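Local coordinates for cell division control protein 4 (Saccharomyces cerevisiae, PDB 3V7D), which recognises phosphorylated target proteins, such as the CDK inhibitor Sic1, as the substrate-binding F-box subunit of an SCF ubiquitin ligase, at residues F130-V135 with V146-I150; L158-D162 with V185-D189; I217-V221 with V231-P235. The protein carries 1 engineered substitution. All coordinates share one frame; numbering follows the deposited sequence.

Contact 1. Residues F130-V135 with V146-I150; sequences FEDNYV and VYDSI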
ATOM      1  N   PHE B 130      -7.561 -13.677  -5.811  1.00 36.57           N
ATOM      2  CA  PHE B 130      -6.450 -13.422  -6.715  1.00 32.19           C
ATOM      3  C   PHE B 130      -5.174 -13.366  -5.895  1.00 33.18           C
ATOM      4  O   PHE B 130      -4.878 -12.350  -5.270  1.00 30.44           O
ATOM      5  CB  PHE B 130      -6.658 -12.098  -7.453  1.00 28.14           C
ATOM      6  CG  PHE B 130      -5.559 -11.760  -8.422  1.00 29.86           C
ATOM      7  CD1 PHE B 130      -4.794 -12.757  -9.004  1.00 31.27           C
ATOM      8  CD2 PHE B 130      -5.288 -10.441  -8.744  1.00 33.60           C
ATOM      9  CE1 PHE B 130      -3.781 -12.447  -9.889  1.00 31.42           C
ATOM     10  CE2 PHE B 130      -4.276 -10.124  -9.631  1.00 31.76           C
ATOM     11  CZ  PHE B 130      -3.521 -11.130 -10.203  1.00 32.98           C
ATOM     12  N   GLU B 131      -4.436 -14.472  -5.879  1.00 32.77           N
ATOM     13  CA  GLU B 131      -3.181 -14.570  -5.134  1.00 40.24           C
ATOM     14  C   GLU B 131      -2.246 -15.522  -5.869  1.00 40.51           C
ATOM     15  O   GLU B 131      -2.704 -16.427  -6.573  1.00 37.38           O
ATOM     16  CB  GLU B 131      -3.409 -15.133  -3.720  1.00 44.76           C
ATOM     17  CG  GLU B 131      -4.503 -14.471  -2.885  1.00 49.88           C
ATOM     18  CD  GLU B 131      -4.131 -13.076  -2.417  1.00 51.21           C
ATOM     19  OE1 GLU B 131      -5.052 -12.297  -2.092  1.00 48.70           O
ATOM     20  OE2 GLU B 131      -2.921 -12.760  -2.372  1.00 48.98           O
ATOM     21  N   ASP B 132      -0.942 -15.315  -5.702  1.00 42.20           N
ATOM     22  CA  ASP B 132       0.057 -16.307  -6.089  1.00 49.63           C
ATOM     23  C   ASP B 132      -0.030 -16.732  -7.548  1.00 55.28           C
ATOM     24  O   ASP B 132       0.138 -17.915  -7.854  1.00 55.48           O
ATOM     25  CB  ASP B 132      -0.101 -17.557  -5.221  1.00 54.63           C
ATOM     26  CG  ASP B 132       1.112 -17.836  -4.369  1.00 61.72           C
ATOM     27  OD1 ASP B 132       2.214 -17.376  -4.733  1.00 67.19           O
ATOM     28  OD2 ASP B 132       0.956 -18.528  -3.341  1.00 64.31           O
ATOM     29  N   ASN B 133      -0.323 -15.781  -8.431  1.00 49.10           N
ATOM     30  CA  ASN B 133      -0.470 -16.060  -9.858  1.00 47.67           C
ATOM     31  C   ASN B 133      -1.657 -16.970 -10.185  1.00 44.89           C
ATOM     32  O   ASN B 133      -1.764 -17.497 -11.291  1.00 45.40           O
ATOM     33  CB  ASN B 133       0.836 -16.609 -10.438  1.00 49.19           C
ATOM     34  CG  ASN B 133       2.027 -15.734 -10.098  1.00 53.03           C
ATOM     35  OD1 ASN B 133       2.003 -14.521 -10.311  1.00 50.23           O
ATOM     36  ND2 ASN B 133       3.072 -16.345  -9.552  1.00 54.98           N
ATOM     37  N   TYR B 134      -2.546 -17.145  -9.211  1.00 40.12           N
ATOM     38  CA  TYR B 134      -3.799 -17.851  -9.437  1.00 35.63           C
ATOM     39  C   TYR B 134      -4.964 -16.879  -9.406  1.00 37.30           C
ATOM     40  O   TYR B 134      -5.001 -15.962  -8.584  1.00 36.29           O
ATOM     41  CB  TYR B 134      -4.050 -18.902  -8.359  1.00 31.68           C
ATOM     42  CG  TYR B 134      -3.131 -20.096  -8.374  1.00 37.73           C
ATOM     43  CD1 TYR B 134      -3.019 -20.900  -9.501  1.00 41.02           C
ATOM     44  CD2 TYR B 134      -2.411 -20.449  -7.239  1.00 38.47           C
ATOM     45  CE1 TYR B 134      -2.188 -22.008  -9.508  1.00 43.24           C
ATOM     46  CE2 TYR B 134      -1.578 -21.551  -7.234  1.00 42.17           C
ATOM     47  CZ  TYR B 134      -1.471 -22.328  -8.369  1.00 47.38           C
ATOM     48  OH  TYR B 134      -0.640 -23.427  -8.359  1.00 47.92           O
ATOM     49  N   VAL B 135      -5.920 -17.082 -10.304  1.00 38.95           N
ATOM     50  CA  VAL B 135      -7.222 -16.451 -10.169  1.00 34.06           C
ATOM     51  C   VAL B 135      -8.207 -17.572  -9.914  1.00 33.75           C
ATOM     52  O   VAL B 135      -8.242 -18.560 -10.652  1.00 37.59           O
ATOM     53  CB  VAL B 135      -7.645 -15.662 -11.420  1.00 37.42           C
ATOM     54  CG1 VAL B 135      -8.944 -14.905 -11.142  1.00 33.60           C
ATOM     55  CG2 VAL B 135      -6.551 -14.699 -11.837  1.00 38.81           C
ATOM     56  N   VAL B 146     -10.003 -22.384 -11.535  1.00 39.20           N
ATOM     57  CA  VAL B 146      -8.678 -21.861 -11.251  1.00 39.14           C
ATOM     58  C   VAL B 146      -8.004 -21.419 -12.543  1.00 45.08           C
ATOM     59  O   VAL B 146      -7.981 -22.159 -13.532  1.00 44.50           O
ATOM     60  CB  VAL B 146      -7.794 -22.922 -10.564  1.00 44.17           C
ATOM     61  CG1 VAL B 146      -6.440 -22.333 -10.199  1.00 46.04           C
ATOM     62  CG2 VAL B 146      -8.492 -23.478  -9.327  1.00 42.38           C
ATOM     63  N   TYR B 147      -7.450 -20.209 -12.525  1.00 38.16           N
ATOM     64  CA  TYR B 147      -6.798 -19.650 -13.699  1.00 35.39           C
ATOM     65  C   TYR B 147      -5.358 -19.243 -13.390  1.00 37.23           C
ATOM     66  O   TYR B 147      -5.024 -18.884 -12.257  1.00 34.79           O
ATOM     67  CB  TYR B 147      -7.557 -18.421 -14.206  1.00 36.18           C
ATOM     68  CG  TYR B 147      -9.019 -18.634 -14.548  1.00 36.40           C
ATOM     69  CD1 TYR B 147      -9.987 -18.715 -13.549  1.00 33.76           C
ATOM     70  CD2 TYR B 147      -9.438 -18.707 -15.872  1.00 38.90           C
ATOM     71  CE1 TYR B 147     -11.323 -18.889 -13.861  1.00 32.80           C
ATOM     72  CE2 TYR B 147     -10.776 -18.884 -16.194  1.00 33.11           C
ATOM     73  CZ  TYR B 147     -11.712 -18.972 -15.185  1.00 35.41           C
ATOM     74  OH  TYR B 147     -13.042 -19.145 -15.502  1.00 38.24           O
ATOM     75  N   ASP B 148      -4.520 -19.295 -14.419  1.00 34.97           N
ATOM     76  CA  ASP B 148      -3.140 -18.831 -14.369  1.00 31.00           C
ATOM     77  C   ASP B 148      -3.137 -17.375 -14.820  1.00 37.20           C
ATOM     78  O   ASP B 148      -3.492 -17.081 -15.955  1.00 34.99           O
ATOM     79  CB  ASP B 148      -2.311 -19.688 -15.332  1.00 33.95           C
ATOM     80  CG  ASP B 148      -0.834 -19.324 -15.351  1.00 42.88           C
ATOM     81  OD1 ASP B 148      -0.461 -18.188 -14.997  1.00 44.64           O
ATOM     82  OD2 ASP B 148      -0.034 -20.195 -15.752  1.00 53.59           O
ATOM     83  N   SER B 149      -2.734 -16.458 -13.944  1.00 38.54           N
ATOM     84  CA  SER B 149      -2.769 -15.036 -14.295  1.00 38.53           C
ATOM     85  C   SER B 149      -1.536 -14.585 -15.077  1.00 38.99           C
ATOM     86  O   SER B 149      -1.539 -13.517 -15.691  1.00 40.32           O
ATOM     87  CB  SER B 149      -2.967 -14.158 -13.053  1.00 36.33           C
ATOM     88  OG  SER B 149      -1.990 -14.431 -12.064  1.00 38.35           O
ATOM     89  N   ILE B 150      -0.483 -15.399 -15.056  1.00 37.40           N
ATOM     90  CA  ILE B 150       0.730 -15.086 -15.803  1.00 38.05           C
ATOM     91  C   ILE B 150       0.536 -15.385 -17.290  1.00 40.01           C
ATOM     92  O   ILE B 150       0.723 -14.512 -18.140  1.00 38.52           O
ATOM     93  CB  ILE B 150       1.949 -15.873 -15.275  1.00 43.05           C
ATOM     94  CG1 ILE B 150       2.252 -15.489 -13.823  1.00 40.06           C
ATOM     95  CG2 ILE B 150       3.172 -15.627 -16.160  1.00 39.02           C
ATOM     96  CD1 ILE B 150       3.407 -16.263 -13.223  1.00 44.98           C
TER

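Contact 2. Residues L158-D162 with V185-D189; sequences LSGHD and VRVWD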
ATOM      1  N   LEU B 158     -12.373 -27.249 -10.145  1.00 49.17           N
ATOM      2  CA  LEU B 158     -12.500 -28.053  -8.937  1.00 54.04           C
ATOM      3  C   LEU B 158     -13.967 -28.341  -8.636  1.00 53.56           C
ATOM      4  O   LEU B 158     -14.728 -27.434  -8.295  1.00 51.11           O
ATOM      5  CB  LEU B 158     -11.839 -27.347  -7.751  1.00 51.30           C
ATOM      6  CG  LEU B 158     -10.316 -27.216  -7.833  1.00 49.81           C
ATOM      7  CD1 LEU B 158      -9.787 -26.300  -6.744  1.00 45.07           C
ATOM      8  CD2 LEU B 158      -9.667 -28.586  -7.740  1.00 57.69           C
ATOM      9  N   SER B 159     -14.361 -29.605  -8.785  1.00 51.08           N
ATOM     10  CA  SER B 159     -15.733 -30.029  -8.519  1.00 50.94           C
ATOM     11  C   SER B 159     -15.790 -30.914  -7.283  1.00 49.77           C
ATOM     12  O   SER B 159     -14.804 -31.560  -6.927  1.00 51.67           O
ATOM     13  CB  SER B 159     -16.298 -30.798  -9.713  1.00 51.70           C
ATOM     14  OG  SER B 159     -15.593 -32.009  -9.901  1.00 52.79           O
ATOM     15  N   GLY B 160     -16.949 -30.949  -6.635  1.00 50.32           N
ATOM     16  CA  GLY B 160     -17.122 -31.751  -5.437  1.00 55.34           C
ATOM     17  C   GLY B 160     -18.244 -31.242  -4.553  1.00 58.87           C
ATOM     18  O   GLY B 160     -18.945 -32.026  -3.916  1.00 61.27           O
ATOM     19  N   HIS B 161     -18.409 -29.923  -4.506  1.00 50.89           N
ATOM     20  CA  HIS B 161     -19.514 -29.328  -3.768  1.00 53.49           C
ATOM     21  C   HIS B 161     -20.854 -29.776  -4.345  1.00 59.37           C
ATOM     22  O   HIS B 161     -21.023 -29.845  -5.562  1.00 60.96           O
ATOM     23  CB  HIS B 161     -19.422 -27.800  -3.780  1.00 53.03           C
ATOM     24  CG  HIS B 161     -18.586 -27.230  -2.676  1.00 56.03           C
ATOM     25  ND1 HIS B 161     -18.865 -27.446  -1.345  1.00 60.47           N
ATOM     26  CD2 HIS B 161     -17.488 -26.438  -2.706  1.00 51.44           C
ATOM     27  CE1 HIS B 161     -17.969 -26.820  -0.601  1.00 56.59           C
ATOM     28  NE2 HIS B 161     -17.123 -26.200  -1.403  1.00 53.05           N
ATOM     29  N   ASP B 162     -21.799 -30.083  -3.463  1.00 60.39           N
ATOM     30  CA  ASP B 162     -23.139 -30.482  -3.877  1.00 61.61           C
ATOM     31  C   ASP B 162     -24.077 -29.281  -3.915  1.00 60.04           C
ATOM     32  O   ASP B 162     -25.246 -29.404  -4.280  1.00 60.94           O
ATOM     33  CB  ASP B 162     -23.684 -31.560  -2.940  1.00 68.87           C
ATOM     34  CG  ASP B 162     -22.848 -32.826  -2.961  1.00 73.23           C
ATOM     35  OD1 ASP B 162     -22.518 -33.305  -4.068  1.00 72.26           O
ATOM     36  OD2 ASP B 162     -22.509 -33.333  -1.871  1.00 76.11           O
ATOM     37  N   VAL B 185     -17.548 -27.309   4.518  1.00 58.24           N
ATOM     38  CA  VAL B 185     -16.338 -26.529   4.330  1.00 54.58           C
ATOM     39  C   VAL B 185     -15.323 -27.454   3.673  1.00 58.67           C
ATOM     40  O   VAL B 185     -15.046 -28.539   4.185  1.00 57.78           O
ATOM     41  CB  VAL B 185     -15.778 -26.029   5.669  1.00 54.29           C
ATOM     42  CG1 VAL B 185     -14.508 -25.231   5.448  1.00 52.57           C
ATOM     43  CG2 VAL B 185     -16.820 -25.196   6.406  1.00 53.91           C
ATOM     44  N   ARG B 186     -14.781 -27.041   2.534  1.00 55.47           N
ATOM     45  CA  ARG B 186     -13.873 -27.903   1.789  1.00 55.68           C
ATOM     46  C   ARG B 186     -12.477 -27.312   1.623  1.00 58.24           C
ATOM     47  O   ARG B 186     -12.317 -26.120   1.358  1.00 62.09           O
ATOM     48  CB  ARG B 186     -14.465 -28.253   0.425  1.00 56.82           C
ATOM     49  CG  ARG B 186     -15.451 -29.412   0.452  1.00 63.71           C
ATOM     50  CD  ARG B 186     -16.010 -29.669  -0.936  1.00 69.18           C
ATOM     51  NE  ARG B 186     -16.682 -30.961  -1.047  1.00 76.38           N
ATOM     52  CZ  ARG B 186     -17.952 -31.173  -0.717  1.00 76.88           C
ATOM     53  NH1 ARG B 186     -18.691 -30.180  -0.243  1.00 78.07           N
ATOM     54  NH2 ARG B 186     -18.481 -32.379  -0.858  1.00 74.15           N
ATOM     55  N   VAL B 187     -11.471 -28.161   1.792  1.00 55.88           N
ATOM     56  CA  VAL B 187     -10.083 -27.779   1.578  1.00 55.95           C
ATOM     57  C   VAL B 187      -9.616 -28.396   0.267  1.00 59.70           C
ATOM     58  O   VAL B 187      -9.854 -29.576   0.017  1.00 62.09           O
ATOM     59  CB  VAL B 187      -9.180 -28.283   2.719  1.00 53.52           C
ATOM     60  CG1 VAL B 187      -7.733 -27.870   2.482  1.00 46.16           C
ATOM     61  CG2 VAL B 187      -9.680 -27.767   4.061  1.00 53.21           C
ATOM     62  N   TRP B 188      -8.960 -27.598  -0.570  1.00 57.33           N
ATOM     63  CA  TRP B 188      -8.537 -28.065  -1.883  1.00 59.93           C
ATOM     64  C   TRP B 188      -7.038 -27.889  -2.089  1.00 59.31           C
ATOM     65  O   TRP B 188      -6.429 -26.963  -1.551  1.00 59.28           O
ATOM     66  CB  TRP B 188      -9.278 -27.305  -2.987  1.00 58.21           C
ATOM     67  CG  TRP B 188     -10.769 -27.255  -2.831  1.00 52.83           C
ATOM     68  CD1 TRP B 188     -11.475 -26.471  -1.968  1.00 48.04           C
ATOM     69  CD2 TRP B 188     -11.737 -27.997  -3.583  1.00 52.66           C
ATOM     70  NE1 TRP B 188     -12.822 -26.688  -2.125  1.00 50.91           N
ATOM     71  CE2 TRP B 188     -13.011 -27.621  -3.112  1.00 48.49           C
ATOM     72  CE3 TRP B 188     -11.652 -28.950  -4.603  1.00 53.34           C
ATOM     73  CZ2 TRP B 188     -14.186 -28.161  -3.626  1.00 47.08           C
ATOM     74  CZ3 TRP B 188     -12.823 -29.486  -5.111  1.00 50.47           C
ATOM     75  CH2 TRP B 188     -14.072 -29.088  -4.623  1.00 47.81           C
ATOM     76  N   ASP B 189      -6.451 -28.784  -2.876  1.00 54.00           N
ATOM     77  CA  ASP B 189      -5.071 -28.639  -3.310  1.00 53.34           C
ATOM     78  C   ASP B 189      -5.074 -28.459  -4.823  1.00 53.78           C
ATOM     79  O   ASP B 189      -5.391 -29.390  -5.565  1.00 53.96           O
ATOM     80  CB  ASP B 189      -4.250 -29.873  -2.920  1.00 58.58           C
ATOM     81  CG  ASP B 189      -2.762 -29.713  -3.216  1.00 65.00           C
ATOM     82  OD1 ASP B 189      -2.397 -29.292  -4.336  1.00 65.86           O
ATOM     83  OD2 ASP B 189      -1.948 -30.015  -2.319  1.00 67.58           O
TER

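Contact 3. Residues I217-V221 with V231-P235; sequences IKYIV and VWKLP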
ATOM      1  N   ILE B 217       0.286 -21.375  13.347  1.00 76.19           N
ATOM      2  CA  ILE B 217      -0.723 -22.386  13.032  1.00 76.09           C
ATOM      3  C   ILE B 217      -1.911 -21.712  12.347  1.00 70.74           C
ATOM      4  O   ILE B 217      -2.475 -20.758  12.875  1.00 67.61           O
ATOM      5  CB  ILE B 217      -1.228 -23.135  14.294  1.00 72.77           C
ATOM      6  CG1 ILE B 217      -0.142 -24.071  14.835  1.00 79.59           C
ATOM      7  CG2 ILE B 217      -2.527 -23.898  13.978  1.00 69.22           C
ATOM      8  CD1 ILE B 217       0.083 -23.955  16.311  1.00 82.10           C
ATOM      9  N   LYS B 218      -2.291 -22.200  11.170  1.00 69.23           N
ATOM     10  CA  LYS B 218      -3.406 -21.608  10.438  1.00 62.76           C
ATOM     11  C   LYS B 218      -4.749 -22.212  10.851  1.00 61.83           C
ATOM     12  O   LYS B 218      -4.890 -23.432  10.966  1.00 63.98           O
ATOM     13  CB  LYS B 218      -3.191 -21.725   8.927  1.00 60.55           C
ATOM     14  CG  LYS B 218      -1.987 -20.941   8.413  1.00 61.63           C
ATOM     15  CD  LYS B 218      -2.056 -20.746   6.905  1.00 63.25           C
ATOM     16  CE  LYS B 218      -0.869 -19.947   6.386  1.00 63.96           C
ATOM     17  NZ  LYS B 218      -1.114 -19.415   5.011  1.00 62.59           N
ATOM     18  N   TYR B 219      -5.722 -21.339  11.089  1.00 58.02           N
ATOM     19  CA  TYR B 219      -7.070 -21.751  11.457  1.00 59.26           C
ATOM     20  C   TYR B 219      -8.079 -21.264  10.422  1.00 58.06           C
ATOM     21  O   TYR B 219      -7.937 -20.175   9.867  1.00 53.54           O
ATOM     22  CB  TYR B 219      -7.453 -21.185  12.829  1.00 59.53           C
ATOM     23  CG  TYR B 219      -6.578 -21.647  13.975  1.00 67.16           C
ATOM     24  CD1 TYR B 219      -5.403 -20.976  14.290  1.00 65.09           C
ATOM     25  CD2 TYR B 219      -6.935 -22.747  14.752  1.00 71.08           C
ATOM     26  CE1 TYR B 219      -4.602 -21.390  15.337  1.00 69.34           C
ATOM     27  CE2 TYR B 219      -6.139 -23.168  15.803  1.00 71.09           C
ATOM     28  CZ  TYR B 219      -4.974 -22.487  16.091  1.00 72.78           C
ATOM     29  OH  TYR B 219      -4.173 -22.896  17.134  1.00 74.00           O
ATOM     30  N   ILE B 220      -9.103 -22.070  10.171  1.00 56.82           N
ATOM     31  CA  ILE B 220     -10.215 -21.638   9.337  1.00 53.19           C
ATOM     32  C   ILE B 220     -11.379 -21.213  10.224  1.00 53.09           C
ATOM     33  O   ILE B 220     -11.715 -21.899  11.188  1.00 56.20           O
ATOM     34  CB  ILE B 220     -10.699 -22.767   8.413  1.00 52.55           C
ATOM     35  CG1 ILE B 220      -9.522 -23.396   7.670  1.00 50.59           C
ATOM     36  CG2 ILE B 220     -11.739 -22.246   7.439  1.00 51.98           C
ATOM     37  CD1 ILE B 220      -9.907 -24.630   6.879  1.00 53.81           C
ATOM     38  N   VAL B 221     -11.986 -20.076   9.902  1.00 49.60           N
ATOM     39  CA  VAL B 221     -13.159 -19.592  10.619  1.00 48.59           C
ATOM     40  C   VAL B 221     -14.294 -19.384   9.626  1.00 49.37           C
ATOM     41  O   VAL B 221     -14.154 -18.615   8.677  1.00 53.09           O
ATOM     42  CB  VAL B 221     -12.873 -18.261  11.333  1.00 49.12           C
ATOM     43  CG1 VAL B 221     -14.027 -17.894  12.258  1.00 49.21           C
ATOM     44  CG2 VAL B 221     -11.573 -18.348  12.109  1.00 51.23           C
ATOM     45  N   VAL B 231     -14.761 -23.030  14.033  1.00 57.15           N
ATOM     46  CA  VAL B 231     -13.317 -22.857  13.914  1.00 53.54           C
ATOM     47  C   VAL B 231     -12.644 -24.200  13.621  1.00 60.70           C
ATOM     48  O   VAL B 231     -12.939 -25.208  14.263  1.00 63.24           O
ATOM     49  CB  VAL B 231     -12.707 -22.200  15.176  1.00 53.27           C
ATOM     50  CG1 VAL B 231     -11.212 -21.983  14.995  1.00 50.15           C
ATOM     51  CG2 VAL B 231     -13.401 -20.875  15.478  1.00 46.30           C
ATOM     52  N   TRP B 232     -11.756 -24.213  12.631  1.00 61.14           N
ATOM     53  CA  TRP B 232     -11.059 -25.433  12.245  1.00 59.33           C
ATOM     54  C   TRP B 232      -9.578 -25.164  12.016  1.00 61.35           C
ATOM     55  O   TRP B 232      -9.201 -24.081  11.566  1.00 63.66           O
ATOM     56  CB  TRP B 232     -11.643 -26.041  10.964  1.00 56.62           C
ATOM     57  CG  TRP B 232     -13.074 -25.722  10.676  1.00 56.26           C
ATOM     58  CD1 TRP B 232     -13.587 -24.519  10.279  1.00 58.40           C
ATOM     59  CD2 TRP B 232     -14.173 -26.633  10.705  1.00 56.32           C
ATOM     60  NE1 TRP B 232     -14.944 -24.623  10.086  1.00 55.74           N
ATOM     61  CE2 TRP B 232     -15.330 -25.918  10.342  1.00 53.27           C
ATOM     62  CE3 TRP B 232     -14.298 -27.991  11.020  1.00 57.79           C
ATOM     63  CZ2 TRP B 232     -16.590 -26.507  10.278  1.00 57.17           C
ATOM     64  CZ3 TRP B 232     -15.552 -28.579  10.961  1.00 57.60           C
ATOM     65  CH2 TRP B 232     -16.679 -27.837  10.595  1.00 60.23           C
ATOM     66  N   LYS B 233      -8.741 -26.150  12.323  1.00 58.27           N
ATOM     67  CA  LYS B 233      -7.333 -26.081  11.956  1.00 61.06           C
ATOM     68  C   LYS B 233      -7.182 -26.406  10.475  1.00 63.47           C
ATOM     69  O   LYS B 233      -7.841 -27.311   9.968  1.00 66.75           O
ATOM     70  CB  LYS B 233      -6.499 -27.048  12.800  1.00 66.08           C
ATOM     71  CG  LYS B 233      -6.397 -26.652  14.265  1.00 74.08           C
ATOM     72  CD  LYS B 233      -5.509 -27.605  15.045  1.00 80.56           C
ATOM     73  CE  LYS B 233      -6.143 -28.978  15.154  1.00 86.60           C
ATOM     74  NZ  LYS B 233      -7.375 -28.957  15.991  1.00 88.88           N
ATOM     75  N   LEU B 234      -6.331 -25.651   9.783  1.00 58.93           N
ATOM     76  CA  LEU B 234      -6.021 -25.933   8.384  1.00 57.63           C
ATOM     77  C   LEU B 234      -5.000 -27.062   8.312  1.00 60.95           C
ATOM     78  O   LEU B 234      -3.898 -26.936   8.842  1.00 63.98           O
ATOM     79  CB  LEU B 234      -5.467 -24.687   7.688  1.00 54.81           C
ATOM     80  CG  LEU B 234      -5.081 -24.845   6.213  1.00 52.26           C
ATOM     81  CD1 LEU B 234      -6.316 -25.041   5.343  1.00 46.02           C
ATOM     82  CD2 LEU B 234      -4.262 -23.653   5.731  1.00 51.18           C
ATOM     83  N   PRO B 235      -5.374 -28.177   7.670  1.00 65.16           N
ATOM     84  CA  PRO B 235      -4.512 -29.360   7.547  1.00 72.42           C
ATOM     85  C   PRO B 235      -3.180 -29.061   6.857  1.00 79.28           C
ATOM     86  O   PRO B 235      -3.127 -28.273   5.911  1.00 80.24           O
ATOM     87  CB  PRO B 235      -5.351 -30.310   6.691  1.00 71.62           C
ATOM     88  CG  PRO B 235      -6.763 -29.900   6.956  1.00 70.87           C
ATOM     89  CD  PRO B 235      -6.714 -28.410   7.105  1.00 66.31           C
TER

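Contact 1. Residues F130-V135 with V146-I150
Val135 and Tyr147 form an antiparallel hydrogen-bonded pair: Val135 N reaches Tyr147 O at 2.8 Å and Tyr147 N returns to Val135 O at 2.6 Å. Next along, Ser149 N gives an almost straight bond (174°) to Asn133 O at 3.0 Å. Asp132 and Asn133 are the corners of a type I' turn from Glu131 to Tyr134; asparagine tolerates the positive phi needed there. On one face of the sheet Val135 CB packs against Tyr147 CB, while Val135 O comes to the edge of the Tyr147 ring, near its plane, 3.4 Å from CD1. Farther out the Tyr147 hydroxyl bonds to Arg118 O. Ser149, small enough to come close beside the turn, brings its OG to the edge of the Phe130 ring at CE1, 3.4 Å away. Ile150 CD1 closes on the Asn133 amide at CG, 3.5 Å, crossing it at a slant. On the other face lie Tyr134 and Asp148; with CG anti to the backbone N (chi1 -179°), Asp148 OD1 accepts from Ile150 N two residues on, an Asx turn just where the strand stops. Three neighbouring strands meet here in one antiparallel blade of a WD40 beta-propeller, with Tyr147-Asp148 at the place of the Trp-Asp signature.

Contact 2. Residues L158-D162 with V185-D189
His161 and Arg186 come together at one carboxylate oxygen, OD2 of Asp182, which takes a hydrogen bond from Asp162 N, is hydrogen-bonded to His161 ND1 and forms a salt bridge with Arg186 NH1. This belongs to the buried Asp-His-Ser-Trp network of WD40 repeats, here where the loop leaving strand 153-158 of one blade lies against strand 185-189 of the next. Its other half is Ser178, whose OG is bonded to both His161 NE2 and Trp188 NE1. With both ring nitrogens engaged, the imidazole is fixed in rotation, and histidine suits a place that needs a flat group with a polar atom on two sides.

Arg186 runs past this ring in the opposite direction. Its CD stands over one face, 3.6 Å from the centroid of the His161 ring, a CH-pi contact. The chain is extended from CG to NE, and chi4 of 85° swings the guanidinium to a plane 70° from the imidazole. One face of that group receives Gly160 O, 3.1 Å from Arg186 NH2, at an angle too poor for a hydrogen bond. A leucine in place of Arg186 would probably leave Asp182 without its salt-bridge mate, and the Gly160 carbonyl without the guanidinium face against it.

Glycine fits at Gly160 because any side chain would jam against the carbonyl of Ser159 and crowd Trp188 CH2. That leaves the backbone of the 158-162 loop close along the indole rim, with Ser159 O at the edge, 3.4 Å from Trp188 CZ3. His161 CD2 approaches Trp188 CZ2 at 3.8 Å, the two rings inclined at 53°. A large aromatic residue is apt here, since the pyrrole N-H serves the network while the benzene part packs against Leu158, whose CB is 3.5 Å from Trp188 CZ3.

Contact 3. Residues I217-V221 with V231-P235
Ile220 and Trp232 sit opposite each other as an antiparallel hydrogen-bonded pair, in strands whose N-to-C directions differ by 149°. Trp232 N donates to Ile220 O at 2.7 Å. The return bond from Ile220 N to Trp232 O is modelled so short that its length is doubtful. Leu234 N extends the pairing beyond the end of its strand, closing a nearly linear bond (174°) to Lys218 O at 2.9 Å.

The side chains divide between two faces. On that of Ile220 and Trp232, the Ile220 CB is 3.9 Å from Trp232 CD1, the isoleucine lying obliquely against the indole, and Ile220 O comes to the edge of the indole, 3.3 Å from the same CD1. Tryptophan suits this buried position by joining bulk to one polar hydrogen: NE1 is bonded to Thr222 OG1, while the rings of Phe199, His230 and Phe262 meet the indole. Leu234 CG stands trans to its backbone N (chi1 179°), which carries CD1 to the end of Ile220, 3.9 Å from its CD1, at about a right angle. Its other branch, CD2, runs beside the extended chain of Lys218, 3.8 Å from CD. Lysine can serve there because its methylenes pack while its ammonium group extends beyond them.

On the opposite face, Tyr219 and Lys233 point the same way, Lys233 CG lying 3.8 Å from Tyr219 CE2. Bends at chi3 and chi4 then fold the lysine's end round, and NZ bonds to Pro260 O. Val221 and Val231 continue this face with beta-branched side chains that suit a strand; their branches meet loosely. The hairpin is the central pair of strands in a four-stranded WD40 propeller blade; both lie in the third WD repeat, the outer strand 262-266 follows it, and the tryptophan of the Trp-Asp signature is kept, followed here by Lys233.

The three contacts follow one another along the chain and belong to the first, second and third WD repeats. Contacts 1 and 2 have centres about 18 Å apart and touch where Val146 CG2 lies 4.0 Å from Leu158 CD1. Contacts 2 and 3, with centres about 16 Å apart, pack blade on blade: Val185 CG2 is 4.1 Å from Trp232 CZ2, and Val187 CG2 is 4.2 Å from Ile220 CD1. Contacts 1 and 3 do not meet, their nearest atoms being about 9 Å apart. Thus contact 2 is the middle layer, its strand 185-189 turning Arg186 and Trp188 to the polar network and Val185 and Val187 to the next blade of the substrate-recognition propeller.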